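Local coordinates for pyruvate kinase 1 (Trypanosoma brucei brucei, PDB 4KCT), which catalyses the transfer of phosphate from phosphoenolpyruvate to ADP, giving pyruvate and ATP, and also has an intrinsic oxaloacetate decarboxylase activity, at residues R20-I24 with N433-V439; K395-S401 with C417-T423. All coordinates share one frame; numbering follows the deposited sequence.

Contact 1: R20-I24 with N433-V439; sequences RANRI and NVTRSVV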
loop_
_atom_site.group_PDB
_atom_site.type_symbol
_atom_site.label_atom_id
_atom_site.label_comp_id
_atom_site.label_asym_id
_atom_site.label_seq_id
_atom_site.Cartn_x
_atom_site.Cartn_y
_atom_site.Cartn_z
ATOM N N ARG A 20 6.858 13.758 26.859
ATOM C CA ARG A 20 6.595 14.632 25.718
ATOM C C ARG A 20 7.794 14.533 24.774
ATOM O O ARG A 20 8.931 14.730 25.193
ATOM C CB ARG A 20 6.441 16.087 26.212
ATOM C CG ARG A 20 6.418 17.131 25.100
ATOM C CD ARG A 20 5.852 18.454 25.631
ATOM N NE ARG A 20 6.535 18.904 26.853
ATOM C CZ ARG A 20 7.739 19.490 26.843
ATOM N NH1 ARG A 20 8.339 19.746 25.674
ATOM N NH2 ARG A 20 8.251 19.986 27.954
ATOM N N ALA A 21 7.529 14.299 23.494
ATOM C CA ALA A 21 8.592 14.160 22.503
ATOM C C ALA A 21 9.001 15.499 21.897
ATOM O O ALA A 21 10.177 15.710 21.571
ATOM C CB ALA A 21 8.153 13.204 21.406
ATOM N N ASN A 22 8.023 16.372 21.638
ATOM C CA ASN A 22 8.338 17.642 20.960
ATOM C C ASN A 22 8.935 18.681 21.900
ATOM O O ASN A 22 8.852 18.555 23.135
ATOM C CB ASN A 22 7.084 18.221 20.249
ATOM C CG ASN A 22 6.548 17.295 19.197
ATOM O OD1 ASN A 22 5.665 16.461 19.479
ATOM N ND2 ASN A 22 7.177 17.311 18.013
ATOM N N ARG A 23 9.592 19.685 21.318
ATOM C CA ARG A 23 10.416 20.607 22.105
ATOM C C ARG A 23 9.917 22.039 21.913
ATOM O O ARG A 23 9.426 22.385 20.843
ATOM C CB ARG A 23 11.899 20.494 21.696
ATOM C CG ARG A 23 12.490 19.089 21.964
ATOM C CD ARG A 23 12.570 18.827 23.463
ATOM N NE ARG A 23 12.992 17.445 23.753
ATOM C CZ ARG A 23 12.196 16.505 24.284
ATOM N NH1 ARG A 23 10.893 16.745 24.469
ATOM N NH2 ARG A 23 12.677 15.290 24.520
ATOM N N ILE A 24 10.088 22.865 22.954
ATOM C CA ILE A 24 9.525 24.218 22.989
ATOM C C ILE A 24 10.655 25.272 23.086
ATOM O O ILE A 24 11.527 25.194 23.960
ATOM C CB ILE A 24 8.545 24.374 24.177
ATOM C CG1 ILE A 24 7.383 23.384 24.011
ATOM C CG2 ILE A 24 8.040 25.824 24.290
ATOM C CD1 ILE A 24 6.522 23.233 25.270
ATOM N N ASN A 433 18.480 19.778 22.239
ATOM C CA ASN A 433 17.172 20.327 22.648
ATOM C C ASN A 433 16.257 20.702 21.487
ATOM O O ASN A 433 15.037 20.907 21.697
ATOM C CB ASN A 433 17.348 21.580 23.542
ATOM C CG ASN A 433 17.614 21.238 25.001
ATOM O OD1 ASN A 433 16.785 20.637 25.652
ATOM N ND2 ASN A 433 18.692 21.782 25.550
ATOM N N VAL A 434 16.802 20.868 20.278
ATOM C CA VAL A 434 15.901 21.064 19.122
ATOM C C VAL A 434 15.492 19.779 18.395
ATOM O O VAL A 434 14.864 19.836 17.352
ATOM C CB VAL A 434 16.405 22.101 18.109
ATOM C CG1 VAL A 434 16.500 23.474 18.757
ATOM C CG2 VAL A 434 17.759 21.683 17.538
ATOM N N THR A 435 15.803 18.624 18.972
ATOM C CA THR A 435 15.585 17.379 18.260
ATOM C C THR A 435 14.563 16.521 18.974
ATOM O O THR A 435 14.677 16.277 20.182
ATOM C CB THR A 435 16.913 16.624 18.067
ATOM O OG1 THR A 435 17.647 17.273 17.013
ATOM C CG2 THR A 435 16.654 15.193 17.668
ATOM N N ARG A 436 13.514 16.124 18.242
ATOM C CA ARG A 436 12.378 15.439 18.851
ATOM C C ARG A 436 12.842 14.223 19.670
ATOM O O ARG A 436 13.633 13.400 19.166
ATOM C CB ARG A 436 11.400 14.998 17.749
ATOM C CG ARG A 436 10.105 14.342 18.263
ATOM C CD ARG A 436 9.243 13.906 17.066
ATOM N NE ARG A 436 8.013 13.236 17.489
ATOM C CZ ARG A 436 7.918 11.932 17.762
ATOM N NH1 ARG A 436 6.758 11.435 18.170
ATOM N NH2 ARG A 436 8.974 11.121 17.621
ATOM N N SER A 437 12.256 14.046 20.871
ATOM C CA SER A 437 12.398 12.787 21.693
ATOM C C SER A 437 13.656 12.675 22.551
ATOM O O SER A 437 13.719 11.827 23.426
ATOM C CB SER A 437 12.311 11.528 20.819
ATOM O OG SER A 437 11.183 11.589 19.988
ATOM N N VAL A 438 14.693 13.438 22.222
ATOM C CA VAL A 438 16.016 13.218 22.813
ATOM C C VAL A 438 16.083 13.842 24.188
ATOM O O VAL A 438 15.526 14.933 24.408
ATOM C CB VAL A 438 17.157 13.787 21.927
ATOM C CG1 VAL A 438 18.496 13.647 22.634
ATOM C CG2 VAL A 438 17.199 13.025 20.608
ATOM N N VAL A 439 16.602 13.067 25.143
ATOM C CA VAL A 439 16.885 13.562 26.484
ATOM C C VAL A 439 18.356 13.243 26.770
ATOM O O VAL A 439 18.777 12.099 26.616
ATOM C CB VAL A 439 15.990 12.851 27.530
ATOM C CG1 VAL A 439 16.323 13.338 28.938
ATOM C CG2 VAL A 439 14.514 13.114 27.228
HETATM O O HOH W 1 5.282 14.080 18.255
HETATM O O HOH W 2 11.525 12.255 25.067
HETATM O O HOH W 3 15.565 17.276 23.029
#

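Contact 2: K395-S401 with C417-T423; sequences KAMLVLS and CPIICVT. With FDP (2,6-di-O-phosphono-beta-D-fructofuranose), chain F.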
loop_
_atom_site.group_PDB
_atom_site.type_symbol
_atom_site.label_atom_id
_atom_site.label_comp_id
_atom_site.label_asym_id
_atom_site.label_seq_id
_atom_site.Cartn_x
_atom_site.Cartn_y
_atom_site.Cartn_z
ATOM N N LYS A 395 10.543 0.725 25.841
ATOM C CA LYS A 395 10.128 1.964 26.524
ATOM C C LYS A 395 11.136 3.105 26.371
ATOM O O LYS A 395 10.797 4.288 26.574
ATOM C CB LYS A 395 9.830 1.691 28.003
ATOM C CG LYS A 395 8.605 0.813 28.184
ATOM C CD LYS A 395 8.004 0.937 29.562
ATOM C CE LYS A 395 6.724 0.139 29.641
ATOM N NZ LYS A 395 6.426 -0.241 31.051
ATOM N N ALA A 396 12.345 2.764 25.959
ATOM C CA ALA A 396 13.332 3.788 25.635
ATOM C C ALA A 396 14.364 3.269 24.669
ATOM O O ALA A 396 14.585 2.056 24.561
ATOM C CB ALA A 396 14.021 4.311 26.920
ATOM N N MET A 397 15.077 4.196 24.049
ATOM C CA MET A 397 16.284 3.863 23.334
ATOM C C MET A 397 17.412 4.631 23.989
ATOM O O MET A 397 17.176 5.642 24.652
ATOM C CB MET A 397 16.144 4.283 21.871
ATOM C CG MET A 397 14.949 3.611 21.165
ATOM S SD MET A 397 14.865 4.080 19.414
ATOM C CE MET A 397 16.348 3.273 18.760
ATOM N N LEU A 398 18.627 4.150 23.807
ATOM C CA LEU A 398 19.802 4.762 24.395
ATOM C C LEU A 398 20.862 4.812 23.297
ATOM O O LEU A 398 21.081 3.810 22.615
ATOM C CB LEU A 398 20.294 3.881 25.563
ATOM C CG LEU A 398 21.635 4.202 26.226
ATOM C CD1 LEU A 398 21.651 5.631 26.709
ATOM C CD2 LEU A 398 21.804 3.256 27.417
ATOM N N VAL A 399 21.457 5.986 23.071
ATOM C CA VAL A 399 22.485 6.136 22.034
ATOM C C VAL A 399 23.671 6.923 22.603
ATOM O O VAL A 399 23.482 7.859 23.387
ATOM C CB VAL A 399 21.927 6.853 20.761
ATOM C CG1 VAL A 399 21.368 8.249 21.104
ATOM C CG2 VAL A 399 22.992 6.925 19.642
ATOM N N LEU A 400 24.888 6.461 22.312
ATOM C CA LEU A 400 26.101 7.256 22.624
ATOM C C LEU A 400 26.410 8.190 21.463
ATOM O O LEU A 400 26.510 7.744 20.314
ATOM C CB LEU A 400 27.307 6.333 22.869
ATOM C CG LEU A 400 27.436 5.770 24.300
ATOM C CD1 LEU A 400 26.102 5.239 24.793
ATOM C CD2 LEU A 400 28.508 4.679 24.353
ATOM N N SER A 401 26.409 9.496 21.723
ATOM C CA SER A 401 26.703 10.450 20.658
ATOM C C SER A 401 27.508 11.588 21.219
ATOM O O SER A 401 27.140 12.164 22.226
ATOM C CB SER A 401 25.408 10.998 20.024
ATOM O OG SER A 401 25.727 11.814 18.904
ATOM N N CYS A 417 9.134 6.441 21.655
ATOM C CA CYS A 417 9.638 6.445 23.051
ATOM C C CYS A 417 10.738 7.490 23.173
ATOM O O CYS A 417 11.252 7.933 22.168
ATOM C CB CYS A 417 10.205 5.063 23.421
ATOM S SG CYS A 417 11.505 4.478 22.292
ATOM N N PRO A 418 11.220 7.753 24.412
ATOM C CA PRO A 418 12.340 8.670 24.592
ATOM C C PRO A 418 13.648 8.118 23.995
ATOM O O PRO A 418 13.865 6.882 23.956
ATOM C CB PRO A 418 12.470 8.778 26.120
ATOM C CG PRO A 418 11.105 8.438 26.629
ATOM C CD PRO A 418 10.591 7.385 25.697
ATOM N N ILE A 419 14.470 9.011 23.485
ATOM C CA ILE A 419 15.824 8.653 23.064
ATOM C C ILE A 419 16.813 9.259 24.059
ATOM O O ILE A 419 17.050 10.477 24.065
ATOM C CB ILE A 419 16.144 9.247 21.700
ATOM C CG1 ILE A 419 15.113 8.808 20.657
ATOM C CG2 ILE A 419 17.584 8.905 21.273
ATOM C CD1 ILE A 419 15.236 9.609 19.368
ATOM N N ILE A 420 17.333 8.426 24.950
ATOM C CA ILE A 420 18.353 8.877 25.880
ATOM C C ILE A 420 19.703 8.937 25.182
ATOM O O ILE A 420 20.149 7.950 24.617
ATOM C CB ILE A 420 18.455 7.908 27.072
ATOM C CG1 ILE A 420 17.093 7.844 27.806
ATOM C CG2 ILE A 420 19.576 8.346 28.019
ATOM C CD1 ILE A 420 17.003 6.709 28.799
ATOM N N CYS A 421 20.317 10.118 25.160
ATOM C CA CYS A 421 21.602 10.268 24.538
ATOM C C CYS A 421 22.648 10.551 25.627
ATOM O O CYS A 421 22.563 11.578 26.347
ATOM C CB CYS A 421 21.583 11.418 23.538
ATOM S SG CYS A 421 23.234 11.782 22.854
ATOM N N VAL A 422 23.615 9.648 25.759
ATOM C CA VAL A 422 24.772 9.901 26.614
ATOM C C VAL A 422 25.883 10.525 25.787
ATOM O O VAL A 422 26.326 9.950 24.762
ATOM C CB VAL A 422 25.282 8.622 27.300
ATOM C CG1 VAL A 422 26.483 8.952 28.194
ATOM C CG2 VAL A 422 24.164 8.003 28.145
ATOM N N THR A 423 26.257 11.743 26.158
ATOM C CA THR A 423 27.202 12.500 25.388
ATOM C C THR A 423 28.389 12.924 26.246
ATOM O O THR A 423 28.271 13.078 27.459
ATOM C CB THR A 423 26.530 13.749 24.736
ATOM O OG1 THR A 423 27.479 14.417 23.907
ATOM C CG2 THR A 423 26.022 14.714 25.801
HETATM P P1 FDP F . 32.833 6.504 21.004
HETATM O O1P FDP F . 32.349 5.245 21.692
HETATM O O2P FDP F . 32.682 7.722 21.880
HETATM O O3P FDP F . 34.173 6.376 20.296
HETATM O O1 FDP F . 33.605 6.084 17.706
HETATM C C1 FDP F . 32.574 5.190 18.135
HETATM C C2 FDP F . 31.400 6.014 18.652
HETATM O O2 FDP F . 31.752 6.813 19.816
HETATM C C3 FDP F . 30.171 5.164 18.960
HETATM O O3 FDP F . 30.313 4.441 20.180
HETATM C C4 FDP F . 29.111 6.246 19.080
HETATM O O4 FDP F . 27.768 5.734 19.017
HETATM C C5 FDP F . 29.455 7.118 17.881
HETATM O O5 FDP F . 30.893 6.905 17.636
HETATM C C6 FDP F . 29.161 8.584 18.171
HETATM O O6 FDP F . 29.203 9.293 16.931
HETATM P P2 FDP F . 28.601 10.796 16.864
HETATM O O4P FDP F . 27.091 10.624 17.101
HETATM O O5P FDP F . 29.318 11.512 17.966
HETATM O O6P FDP F . 28.928 11.267 15.469
#

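Contact 1: R20-I24 with N433-V439
The guanidinium group of Arg23 reaches across to the backbone of 433-439. Ala21 O and the backbone N of Ser437 lie over one of its faces, toward the rim, while Arg20 O, two waters and the Val438 carbonyl lie round its edge. A second guanidinium, that of Arg436, carries Ala21 CB over one face, 3.9 Å from Arg436 CZ; at its edge a water joins Arg436 NE to Asn22 OD1. The methyl of Ala21 is small enough to let the two backbones come close, and Ser437 N donates to Ala21 O at 2.8 Å. Ser437 is the third residue of a type II turn from Thr435 to Val438, with the positive phi (83°) of that position.

With CG set beside the backbone N (chi1 -62°), Arg23 CG lies 3.1 Å from Asn433 O; the bend at chi2 (-67°) then turns the rest of the chain so that Arg23 NH2 reaches Val438 O at 2.9 Å. The carbonyl takes this N-H from above its own plane, although it lies close to the plane of the guanidinium. On the other nitrogen, NH1 donates to Arg20 O (2.9 Å) and to Asn22 O (3.0 Å), and one water links NE to Val438 O. Arg436 instead runs extended from CG to NE, and its NH2 is held by Pro415 O.

Arginine suits position 23 because a single buried cation can serve carbonyls of both domains. With no carboxylate among these partners, its charge is probably stabilised by carbonyl dipoles and water, while the buried Asn433 O is left without a hydrogen-bond partner.

Contact 2: K395-S401 with C417-T423
Strands 396-400 and 419-423 are the two parallel strands of a beta-alpha-beta unit, joined through helix 405-412, and the C-terminal end of the first opens onto the fructose bisphosphate site. Five backbone hydrogen bonds tie 395-401 to 417-423 in the staggered parallel pattern. They run from Met397 N to Pro418 O (2.9 Å), then through Met397 O, Val399 N and Val399 O, to Ser401 N with Val422 O. Pro418, which has no N-H to give, fits just ahead of the second strand, where its carbonyl accepts from Met397 N and its ring CD lies against Lys395 O.

On one face Leu398 CD1 touches both Ile420 CG2 and Val422 CG2, each at 3.7 Å; with CG anti to the backbone N (chi1 171°), the leucine leans over its partner strand. On the other face Val399 CG1 meets Ile419 CG2 at 3.8 Å, and Met397 CG rests against Cys417 SG. The beta-branched Val399, Ile419, Ile420 and Val422 suit these places, since they fill the sheet surface close to the backbone.

At the ligand end Ser401 OG donates to O4P of the sugar bisphosphate (2.6 Å). The O4 hydroxyl of the same ligand donates to Leu400 O at 2.7 Å. A small hydroxyl side chain thus reaches the phosphate while Thr423 OG1 donates to Ser401 O, in the plane of that carbonyl, at 2.8 Å.

Helix 455-467 covers the Leu398 and Ile420 face, whereas helix 405-412 packs on Val399 and Ile419, with helix 377-392 against Met397. Within the sheet, strand 476-481 flanks 396-400 and strand 438-442 flanks 419-423.

In the fold
From the N terminus the chain passes 20-24, where the first strand of the eight-stranded barrel begins, and completes that barrel before entering the alpha/beta domain. There 395-401 forms a strand and, after one helix, 417-423 returns beside it, so contact 2 closes a short loop. Helix 426-431 then leads to 433-439, which comes back to 20-24; contact 1 closes a far longer loop, with contact 2 nested inside it. The two meet in one sheet, where Val439 probably hydrogen-bonds with Ile419 and Cys421. Contact 1 thus joins barrel to alpha/beta domain, and contact 2 pairs two inner strands of that sheet, whose C-terminal ends lead to the fructose 2,6-bisphosphate site.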